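Local coordinates for protein CrmK (Actinoalloteichus sp. WH1-2216-6, PDB 5I1V) that carries covalently bound FAD and acts as an oxidase involved in recycling shunt products during caerulomycin biosynthesis, at residues A53-T58 with D74-V79; V59-H64 with V79-M84; G122-V127 with L326-V331. One frame throughout, in Å; residues are numbered along the deposited sequence.

Interaction 1: residues A53-T58 with D74-V79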
# COMPACT_ATOMS: atom_id res chain seq x y z
N ALA A 53 -33.90 6.30 -17.35
CA ALA A 53 -34.43 7.51 -16.75
C ALA A 53 -33.57 8.72 -17.08
O ALA A 53 -33.77 9.76 -16.50
CB ALA A 53 -34.51 7.34 -15.24
N GLY A 54 -32.62 8.58 -18.00
CA GLY A 54 -31.80 9.69 -18.43
C GLY A 54 -30.79 10.20 -17.41
O GLY A 54 -30.32 11.32 -17.55
N LYS A 55 -30.47 9.41 -16.39
CA LYS A 55 -29.46 9.79 -15.35
C LYS A 55 -28.06 9.80 -15.86
O LYS A 55 -27.65 8.94 -16.66
CB LYS A 55 -29.51 8.80 -14.18
CG LYS A 55 -30.89 8.70 -13.59
CD LYS A 55 -30.96 7.92 -12.30
CE LYS A 55 -32.30 8.27 -11.65
NZ LYS A 55 -32.56 7.45 -10.46
N ARG A 56 -27.28 10.73 -15.35
CA ARG A 56 -25.87 10.83 -15.72
C ARG A 56 -25.08 9.80 -14.89
O ARG A 56 -25.10 9.88 -13.66
CB ARG A 56 -25.42 12.25 -15.40
CG ARG A 56 -23.95 12.50 -15.62
CD ARG A 56 -23.59 12.51 -17.11
NE ARG A 56 -22.14 12.41 -17.20
CZ ARG A 56 -21.31 13.39 -16.87
NH1 ARG A 56 -21.78 14.58 -16.47
NH2 ARG A 56 -20.00 13.20 -16.94
N LEU A 57 -24.37 8.89 -15.57
CA LEU A 57 -23.66 7.82 -14.96
C LEU A 57 -22.17 7.92 -15.25
O LEU A 57 -21.78 8.25 -16.39
CB LEU A 57 -24.21 6.50 -15.48
CG LEU A 57 -23.63 5.24 -14.82
CD1 LEU A 57 -24.69 4.16 -14.62
CD2 LEU A 57 -22.50 4.72 -15.69
N THR A 58 -21.36 7.68 -14.22
CA THR A 58 -19.93 7.48 -14.44
C THR A 58 -19.49 6.24 -13.68
O THR A 58 -20.17 5.77 -12.73
CB THR A 58 -19.08 8.67 -13.97
OG1 THR A 58 -19.38 8.93 -12.58
CG2 THR A 58 -19.34 9.97 -14.86
N ASP A 74 -22.76 17.11 -11.16
CA ASP A 74 -23.94 16.75 -11.91
C ASP A 74 -24.05 15.25 -12.20
O ASP A 74 -24.96 14.84 -12.91
CB ASP A 74 -24.03 17.53 -13.22
CG ASP A 74 -22.84 17.33 -14.08
OD1 ASP A 74 -21.73 17.06 -13.55
OD2 ASP A 74 -23.01 17.45 -15.29
N VAL A 75 -23.16 14.43 -11.65
CA VAL A 75 -23.30 13.00 -11.86
C VAL A 75 -24.31 12.41 -10.87
O VAL A 75 -24.19 12.61 -9.66
CB VAL A 75 -21.97 12.26 -11.73
CG1 VAL A 75 -22.18 10.74 -11.80
CG2 VAL A 75 -21.02 12.72 -12.83
N ASP A 76 -25.25 11.63 -11.39
CA ASP A 76 -26.35 11.12 -10.61
C ASP A 76 -26.07 9.72 -10.03
O ASP A 76 -26.60 9.38 -8.98
CB ASP A 76 -27.62 11.03 -11.45
CG ASP A 76 -28.05 12.35 -12.04
OD1 ASP A 76 -28.01 13.37 -11.29
OD2 ASP A 76 -28.42 12.37 -13.26
N VAL A 77 -25.30 8.90 -10.77
CA VAL A 77 -25.01 7.57 -10.36
C VAL A 77 -23.58 7.28 -10.65
O VAL A 77 -23.11 7.49 -11.77
CB VAL A 77 -25.85 6.51 -11.13
CG1 VAL A 77 -25.51 5.09 -10.66
CG2 VAL A 77 -27.30 6.82 -11.02
N ILE A 78 -22.86 6.81 -9.65
CA ILE A 78 -21.50 6.33 -9.83
C ILE A 78 -21.45 4.84 -9.59
O ILE A 78 -21.90 4.36 -8.54
CB ILE A 78 -20.54 7.06 -8.89
CG1 ILE A 78 -20.47 8.50 -9.27
CG2 ILE A 78 -19.16 6.38 -8.91
CD1 ILE A 78 -19.65 9.35 -8.30
N VAL A 79 -21.04 4.07 -10.60
CA VAL A 79 -20.88 2.64 -10.50
C VAL A 79 -19.43 2.38 -10.05
O VAL A 79 -18.49 2.69 -10.80
CB VAL A 79 -21.12 1.95 -11.85
CG1 VAL A 79 -20.86 0.47 -11.75
CG2 VAL A 79 -22.55 2.17 -12.34
O HOH W 1 -24.39 15.85 -16.49

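Interaction 2: residues V59-H64 with V79-M84. With FAD (flavin-adenine dinucleotide), chain E.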
# COMPACT_ATOMS: atom_id res chain seq x y z
N VAL A 59 -18.33 5.75 -14.07
CA VAL A 59 -17.73 4.58 -13.49
C VAL A 59 -16.42 4.89 -12.79
O VAL A 59 -15.60 5.63 -13.29
CB VAL A 59 -17.38 3.58 -14.58
CG1 VAL A 59 -16.86 2.28 -13.99
CG2 VAL A 59 -18.60 3.37 -15.44
N ARG A 60 -16.23 4.28 -11.64
CA ARG A 60 -14.98 4.40 -10.95
C ARG A 60 -14.36 3.00 -10.76
O ARG A 60 -15.06 2.11 -10.34
CB ARG A 60 -15.22 4.90 -9.58
CG ARG A 60 -13.91 5.21 -8.92
CD ARG A 60 -14.12 5.43 -7.50
NE ARG A 60 -14.55 6.78 -7.27
CZ ARG A 60 -15.50 7.06 -6.38
NH1 ARG A 60 -16.16 6.04 -5.73
NH2 ARG A 60 -15.79 8.35 -6.16
N SER A 61 -13.06 2.86 -11.03
CA SER A 61 -12.37 1.62 -10.76
C SER A 61 -11.44 1.88 -9.58
O SER A 61 -11.81 1.56 -8.43
CB SER A 61 -11.70 1.07 -12.02
OG SER A 61 -12.71 0.71 -12.96
N GLY A 62 -10.28 2.46 -9.83
CA GLY A 62 -9.35 2.80 -8.75
C GLY A 62 -9.38 4.19 -8.20
O GLY A 62 -8.72 4.47 -7.15
N GLY A 63 -10.13 5.08 -8.82
CA GLY A 63 -10.24 6.44 -8.29
C GLY A 63 -9.06 7.35 -8.47
O GLY A 63 -9.01 8.41 -7.84
N HIS A 64 -8.12 7.02 -9.33
CA HIS A 64 -6.95 7.87 -9.53
C HIS A 64 -7.09 8.99 -10.50
O HIS A 64 -6.09 9.68 -10.76
CB HIS A 64 -5.75 6.98 -9.87
CG HIS A 64 -5.06 6.57 -8.64
ND1 HIS A 64 -4.02 7.30 -8.12
CD2 HIS A 64 -5.37 5.63 -7.73
CE1 HIS A 64 -3.68 6.79 -6.94
NE2 HIS A 64 -4.50 5.79 -6.68
N VAL A 79 -21.04 4.07 -10.60
CA VAL A 79 -20.88 2.64 -10.50
C VAL A 79 -19.43 2.38 -10.05
O VAL A 79 -18.49 2.69 -10.80
CB VAL A 79 -21.12 1.95 -11.85
CG1 VAL A 79 -20.86 0.47 -11.75
CG2 VAL A 79 -22.55 2.17 -12.34
N ASP A 80 -19.25 1.83 -8.85
CA ASP A 80 -17.92 1.66 -8.29
C ASP A 80 -17.59 0.18 -8.45
O ASP A 80 -18.28 -0.66 -7.92
CB ASP A 80 -17.88 2.08 -6.86
CG ASP A 80 -16.51 1.97 -6.22
OD1 ASP A 80 -15.83 0.94 -6.36
OD2 ASP A 80 -16.11 2.94 -5.53
N LEU A 81 -16.54 -0.09 -9.21
CA LEU A 81 -16.14 -1.49 -9.55
C LEU A 81 -15.12 -2.12 -8.61
O LEU A 81 -14.57 -3.17 -8.91
CB LEU A 81 -15.62 -1.49 -10.97
CG LEU A 81 -16.64 -1.14 -12.05
CD1 LEU A 81 -16.04 -1.42 -13.43
CD2 LEU A 81 -17.94 -1.90 -11.95
N SER A 82 -14.86 -1.50 -7.46
CA SER A 82 -13.81 -2.01 -6.55
C SER A 82 -14.06 -3.41 -6.00
O SER A 82 -13.12 -4.09 -5.65
CB SER A 82 -13.56 -1.00 -5.41
OG SER A 82 -14.77 -0.73 -4.72
N SER A 83 -15.30 -3.89 -6.00
CA SER A 83 -15.57 -5.27 -5.61
C SER A 83 -15.44 -6.29 -6.75
O SER A 83 -15.69 -7.45 -6.54
CB SER A 83 -16.97 -5.38 -4.96
OG SER A 83 -17.09 -4.49 -3.82
N MET A 84 -15.08 -5.88 -7.96
CA MET A 84 -14.78 -6.78 -9.06
C MET A 84 -13.27 -6.68 -9.33
O MET A 84 -12.84 -5.90 -10.17
CB MET A 84 -15.59 -6.38 -10.32
CG MET A 84 -17.10 -6.54 -10.16
SD MET A 84 -18.10 -6.01 -11.56
CE MET A 84 -17.49 -6.99 -12.93
PA FAD E . -10.73 6.29 -11.99
O1A FAD E . -10.65 7.64 -11.33
O2A FAD E . -11.60 5.28 -11.32
O5B FAD E . -11.14 6.45 -13.50
C5B FAD E . -10.37 7.17 -14.45
C4B FAD E . -11.24 7.49 -15.67
O4B FAD E . -11.51 6.24 -16.32
C3B FAD E . -12.60 8.10 -15.42
O3B FAD E . -12.99 8.82 -16.58
C2B FAD E . -13.50 6.90 -15.29
O2B FAD E . -14.91 7.11 -15.36
C1B FAD E . -12.89 5.94 -16.32
N9A FAD E . -13.03 4.52 -15.91
C8A FAD E . -12.67 3.92 -14.74
N7A FAD E . -13.09 2.61 -14.74
C5A FAD E . -13.69 2.43 -15.90
C6A FAD E . -14.30 1.27 -16.50
N6A FAD E . -14.28 0.15 -15.81
N1A FAD E . -14.84 1.43 -17.71
C2A FAD E . -14.86 2.62 -18.36
N3A FAD E . -14.25 3.73 -17.88
C4A FAD E . -13.72 3.65 -16.64
N1 FAD E . -0.49 5.98 -15.34
C2 FAD E . 0.52 5.35 -15.99
O2 FAD E . 0.40 5.06 -17.18
N3 FAD E . 1.68 5.01 -15.39
C4 FAD E . 1.98 5.29 -14.13
O4 FAD E . 3.06 4.92 -13.61
C4X FAD E . 0.96 5.96 -13.33
N5 FAD E . 1.18 6.27 -12.03
C5X FAD E . 0.18 6.79 -11.31
C6 FAD E . 0.33 6.97 -9.93
C7 FAD E . -0.66 7.52 -9.12
C7M FAD E . -0.42 7.68 -7.61
C8 FAD E . -1.93 7.90 -9.78
C8M FAD E . -3.05 8.52 -9.01
C9 FAD E . -2.11 7.74 -11.16
C9A FAD E . -1.10 7.19 -11.95
N10 FAD E . -1.26 6.99 -13.33
C10 FAD E . -0.27 6.34 -14.04
C1' FAD E . -2.38 7.58 -14.07
C2' FAD E . -3.50 6.60 -14.20
O2' FAD E . -3.19 5.71 -15.26
C3' FAD E . -4.82 7.26 -14.41
O3' FAD E . -5.08 8.15 -13.29
C4' FAD E . -5.95 6.22 -14.59
O4' FAD E . -6.96 6.83 -15.39
C5' FAD E . -6.49 5.79 -13.25
O5' FAD E . -7.46 4.76 -13.47
P FAD E . -8.42 4.44 -12.24
O1P FAD E . -7.62 4.23 -11.01
O2P FAD E . -9.40 3.38 -12.64
O3P FAD E . -9.20 5.85 -12.08

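Interaction 3: residues G122-V127 with L326-V331. With FAD (flavin-adenine dinucleotide), chain E.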
# COMPACT_ATOMS: atom_id res chain seq x y z
N GLY A 122 1.97 0.77 -14.70
CA GLY A 122 2.60 1.86 -13.95
C GLY A 122 3.12 1.50 -12.58
O GLY A 122 2.95 0.36 -12.10
N PHE A 123 3.73 2.50 -11.95
CA PHE A 123 4.33 2.37 -10.66
C PHE A 123 3.46 2.91 -9.52
O PHE A 123 3.99 3.24 -8.47
CB PHE A 123 5.75 3.00 -10.64
CG PHE A 123 5.81 4.49 -10.99
CD1 PHE A 123 5.54 5.47 -10.04
CD2 PHE A 123 6.20 4.91 -12.26
CE1 PHE A 123 5.63 6.82 -10.36
CE2 PHE A 123 6.28 6.26 -12.59
CZ PHE A 123 6.00 7.22 -11.63
N CYS A 124 2.14 3.02 -9.69
CA CYS A 124 1.36 3.43 -8.52
C CYS A 124 0.36 2.36 -8.06
O CYS A 124 -0.40 1.83 -8.86
CB CYS A 124 0.71 4.79 -8.74
SG CYS A 124 1.82 6.19 -9.17
N MET A 125 0.37 2.09 -6.75
CA MET A 125 -0.20 0.88 -6.18
C MET A 125 -1.69 0.75 -6.30
O MET A 125 -2.19 -0.34 -6.58
CB MET A 125 0.17 0.78 -4.70
CG MET A 125 1.62 0.39 -4.49
SD MET A 125 1.99 -1.24 -5.20
CE MET A 125 0.92 -2.22 -4.11
N GLY A 126 -2.38 1.88 -6.10
CA GLY A 126 -3.82 1.89 -6.07
C GLY A 126 -4.53 2.19 -7.39
O GLY A 126 -5.74 2.32 -7.40
N VAL A 127 -3.79 2.31 -8.48
CA VAL A 127 -4.35 2.67 -9.78
C VAL A 127 -5.22 1.48 -10.24
O VAL A 127 -4.78 0.36 -10.17
CB VAL A 127 -3.23 2.97 -10.72
CG1 VAL A 127 -3.67 3.02 -12.14
CG2 VAL A 127 -2.58 4.29 -10.32
N LEU A 326 10.05 1.63 -5.55
CA LEU A 326 9.74 2.85 -6.29
C LEU A 326 8.25 3.19 -6.39
O LEU A 326 7.91 4.32 -6.73
CB LEU A 326 10.38 2.73 -7.68
CG LEU A 326 9.95 3.59 -8.89
CD1 LEU A 326 11.02 3.47 -9.95
CD2 LEU A 326 8.67 3.12 -9.54
N ALA A 327 7.37 2.25 -6.07
CA ALA A 327 5.94 2.45 -6.16
C ALA A 327 5.46 3.51 -5.19
O ALA A 327 6.04 3.69 -4.12
CB ALA A 327 5.19 1.18 -5.87
N ILE A 328 4.36 4.17 -5.57
CA ILE A 328 3.70 5.13 -4.71
C ILE A 328 2.61 4.45 -3.87
O ILE A 328 1.69 3.76 -4.40
CB ILE A 328 3.17 6.36 -5.52
CG1 ILE A 328 4.35 7.30 -5.83
CG2 ILE A 328 2.13 7.16 -4.74
CD1 ILE A 328 5.00 6.98 -7.14
N PRO A 329 2.71 4.61 -2.56
CA PRO A 329 1.76 3.98 -1.65
C PRO A 329 0.35 4.48 -1.83
O PRO A 329 0.13 5.67 -2.12
CB PRO A 329 2.25 4.41 -0.26
CG PRO A 329 3.59 5.02 -0.42
CD PRO A 329 3.79 5.36 -1.86
N ASP A 330 -0.58 3.59 -1.57
CA ASP A 330 -2.01 3.86 -1.59
C ASP A 330 -2.54 4.27 -0.20
O ASP A 330 -3.73 4.53 -0.05
CB ASP A 330 -2.76 2.62 -2.12
CG ASP A 330 -2.45 1.35 -1.31
OD1 ASP A 330 -1.30 1.18 -0.81
OD2 ASP A 330 -3.36 0.50 -1.20
N VAL A 331 -1.67 4.33 0.81
CA VAL A 331 -2.05 4.75 2.16
C VAL A 331 -0.96 5.65 2.72
O VAL A 331 0.09 5.83 2.09
CB VAL A 331 -2.23 3.57 3.14
CG1 VAL A 331 -3.27 2.59 2.62
CG2 VAL A 331 -0.89 2.89 3.39
PA FAD E . -10.73 6.29 -11.99
O1A FAD E . -10.65 7.64 -11.33
O2A FAD E . -11.60 5.28 -11.32
O5B FAD E . -11.14 6.45 -13.50
C5B FAD E . -10.37 7.17 -14.45
C4B FAD E . -11.24 7.49 -15.67
O4B FAD E . -11.51 6.24 -16.32
C3B FAD E . -12.60 8.10 -15.42
O3B FAD E . -12.99 8.82 -16.58
C2B FAD E . -13.50 6.90 -15.29
O2B FAD E . -14.91 7.11 -15.36
C1B FAD E . -12.89 5.94 -16.32
N9A FAD E . -13.03 4.52 -15.91
C8A FAD E . -12.67 3.92 -14.74
N7A FAD E . -13.09 2.61 -14.74
C5A FAD E . -13.69 2.43 -15.90
C6A FAD E . -14.30 1.27 -16.50
N6A FAD E . -14.28 0.15 -15.81
N1A FAD E . -14.84 1.43 -17.71
C2A FAD E . -14.86 2.62 -18.36
N3A FAD E . -14.25 3.73 -17.88
C4A FAD E . -13.72 3.65 -16.64
N1 FAD E . -0.49 5.98 -15.34
C2 FAD E . 0.52 5.35 -15.99
O2 FAD E . 0.40 5.06 -17.18
N3 FAD E . 1.68 5.01 -15.39
C4 FAD E . 1.98 5.29 -14.13
O4 FAD E . 3.06 4.92 -13.61
C4X FAD E . 0.96 5.96 -13.33
N5 FAD E . 1.18 6.27 -12.03
C5X FAD E . 0.18 6.79 -11.31
C6 FAD E . 0.33 6.97 -9.93
C7 FAD E . -0.66 7.52 -9.12
C7M FAD E . -0.42 7.68 -7.61
C8 FAD E . -1.93 7.90 -9.78
C8M FAD E . -3.05 8.52 -9.01
C9 FAD E . -2.11 7.74 -11.16
C9A FAD E . -1.10 7.19 -11.95
N10 FAD E . -1.26 6.99 -13.33
C10 FAD E . -0.27 6.34 -14.04
C1' FAD E . -2.38 7.58 -14.07
C2' FAD E . -3.50 6.60 -14.20
O2' FAD E . -3.19 5.71 -15.26
C3' FAD E . -4.82 7.26 -14.41
O3' FAD E . -5.08 8.15 -13.29
C4' FAD E . -5.95 6.22 -14.59
O4' FAD E . -6.96 6.83 -15.39
C5' FAD E . -6.49 5.79 -13.25
O5' FAD E . -7.46 4.76 -13.47
P FAD E . -8.42 4.44 -12.24
O1P FAD E . -7.62 4.23 -11.01
O2P FAD E . -9.40 3.38 -12.64
O3P FAD E . -9.20 5.85 -12.08
O HOH W 2 -1.07 4.32 -5.40

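Interaction 1: residues A53-T58 with D74-V79
With CG anti to the carbonyl carbon (chi1 -59°), the Asp76 carboxylate lies beside its own backbone N and faces Arg56, whose CG stands anti to its N (chi1 175°) before the chain bends at chi2 and passes Val75 on the way to Asp74. Asp76 OD2 accepts the N-H of Arg56 at 2.9 Å in an almost straight bond, approached from above the carboxylate plane. Arg56 O is in turn gripped twice, in its carbonyl plane, by Asp76 N at 2.9 Å and Val77 N at 3.1 Å. This exchange opens a parallel strand pair, in which Thr58 N meets Val77 O at 3.0 Å and Val79 N meets Thr58 O at 2.9 Å. Val75 CG2 covers one face of the Arg56 guanidinium. At the guanidinium edge, and in its plane, Asp74 OD2 forms a salt bridge to Arg56 NH1 at 3.3 Å; the two planar groups stand 76° apart, and a water bridges the same two atoms. Arg56 NH2 turns instead to Arg492 O. On one sheet face Leu57 CD1 packs on Val79 CG2 at 3.7 Å, against helix 40-52; on the other, Thr58 OG1 lies beside Ile78 CG1 and bonds to Val70 O. An alanine in place of Asp76 would take away the acceptor of Arg56 N and would probably loosen the start of the strand pairing. The chemistry is thus divided: a carboxylate standing in for a backbone acceptor probably steadies the strand entrance, while the charged pair and its water hold the partly exposed arginine across the outer end.

Interaction 2: residues V59-H64 with V79-M84
Strands 57-60 and 77-80 run parallel, Val59 paired with Val79 and Arg60 with Asp80, and the Arg60 backbone spans the gap: its N bonds to Val79 O, its O receives Leu81 N at 2.9 Å along the carbonyl axis. The two Asp80 oxygens divide their work. Asp80 OD2 sits at the in-plane edge of the Arg60 guanidinium, 3.1 Å from Arg60 NH1, in a hydrogen-bonded salt bridge with the guanidinium and carboxylate planes 73° apart; OD1 accepts Ser82 N, closing an Asx turn, and Ser82 OG as well. Val59 CG1 meets Leu81 CD1 at 3.8 Å, and that methyl also touches adenine N6A of FAD at 3.4 Å. Beyond the strand, 61-64 runs along the FAD diphosphate, as in PCMH-type FAD domains: Ser61 OG donates to N7A at 2.6 Å, Ser61 N and Gly63 N share phosphate oxygen O2A, and Gly62 N reaches O2P. A side chain on Gly62 would collide with O1P. His64 ND1 is joined covalently to flavin C8M at 1.8 Å. Ser83 OG hydrogen-bonds to Asn114 OD1 of the second subunit. Arg60 and Asp80 lie against strand 33-36, Val59 and Leu81 rest on Val196 of strand 196-202, and Leu81 also meets Val43 of helix 40-52.

Interaction 3: residues G122-V127 with L326-V331
A bicovalent flavin, of the kind known in the berberine-bridge-enzyme family, has its cysteine linkage in this contact between two irregular segments: 122-127 of the FAD-binding domain, and 326-331, in the loop leading on from helix 319-326. Their touching parts run in nearly the same direction, 11° apart, and join through a single backbone bridge at Cys124 and Ile328. Ile328 N donates to Phe123 O at 3.1 Å, nearly along the carbonyl axis, and Ile328 O takes back Met125 N at 3.2 Å. The tight part lies at the flavin. Cys124 SG is bonded to C6 at 1.8 Å, and Phe123 N donates to carbonyl oxygen O4 at 3.0 Å, a bond likely to draw electron density toward that end of the isoalloxazine. Phe123 has CG in the crowded position between its N and carbonyl carbon (chi1 59°), which places the ring with O4 over one face, offset toward the rim. Ile328 comes alongside from the other segment, and CD1, turned by an unstaggered chi2 of 91°, touches the ring edge in plane, 3.3 Å from Phe123 CE1. Ile328 CG2 meanwhile approaches methyl C7M of the flavin. The Phe123 ring also packs on Tyr265 and Leu267 of strand 265-271, so this end of the contact ties the FAD-binding domain to the eight-stranded antiparallel sheet. Toward Gly126 side-chain contacts are few: Asp330 CB lies 4.1 Å from Gly126 N, near enough that a side chain at Gly126 would crowd it, and the Asp330 carboxylate turns to a salt bridge with Arg109 of the second subunit. A water bridges the two segments on this looser side, accepting from Gly126 N at 2.9 Å and donating to Ile328 O at 3.0 Å.

In the fold
Interactions 1 and 2 are successive lengths of one parallel strand pair, 57-60 with 77-80; they share Val79, and their centres lie about 14 Å apart. Interaction 1 forms the end remote from the flavin, whereas interaction 2 leads off the strands into the loop that receives the adenine and phosphates. Interaction 3 is centred about 16 Å from interaction 2 and touches it beside the dimethyl end of the flavin, where His64 CD2 packs 3.3 Å from Gly126 O. The covalent links made by His64 and Cys124 thus hold the flavin from both contacts. Interactions 2 and 3 also touch the second subunit. Interaction 1 stays about 13 Å from interaction 3 at the nearest atoms.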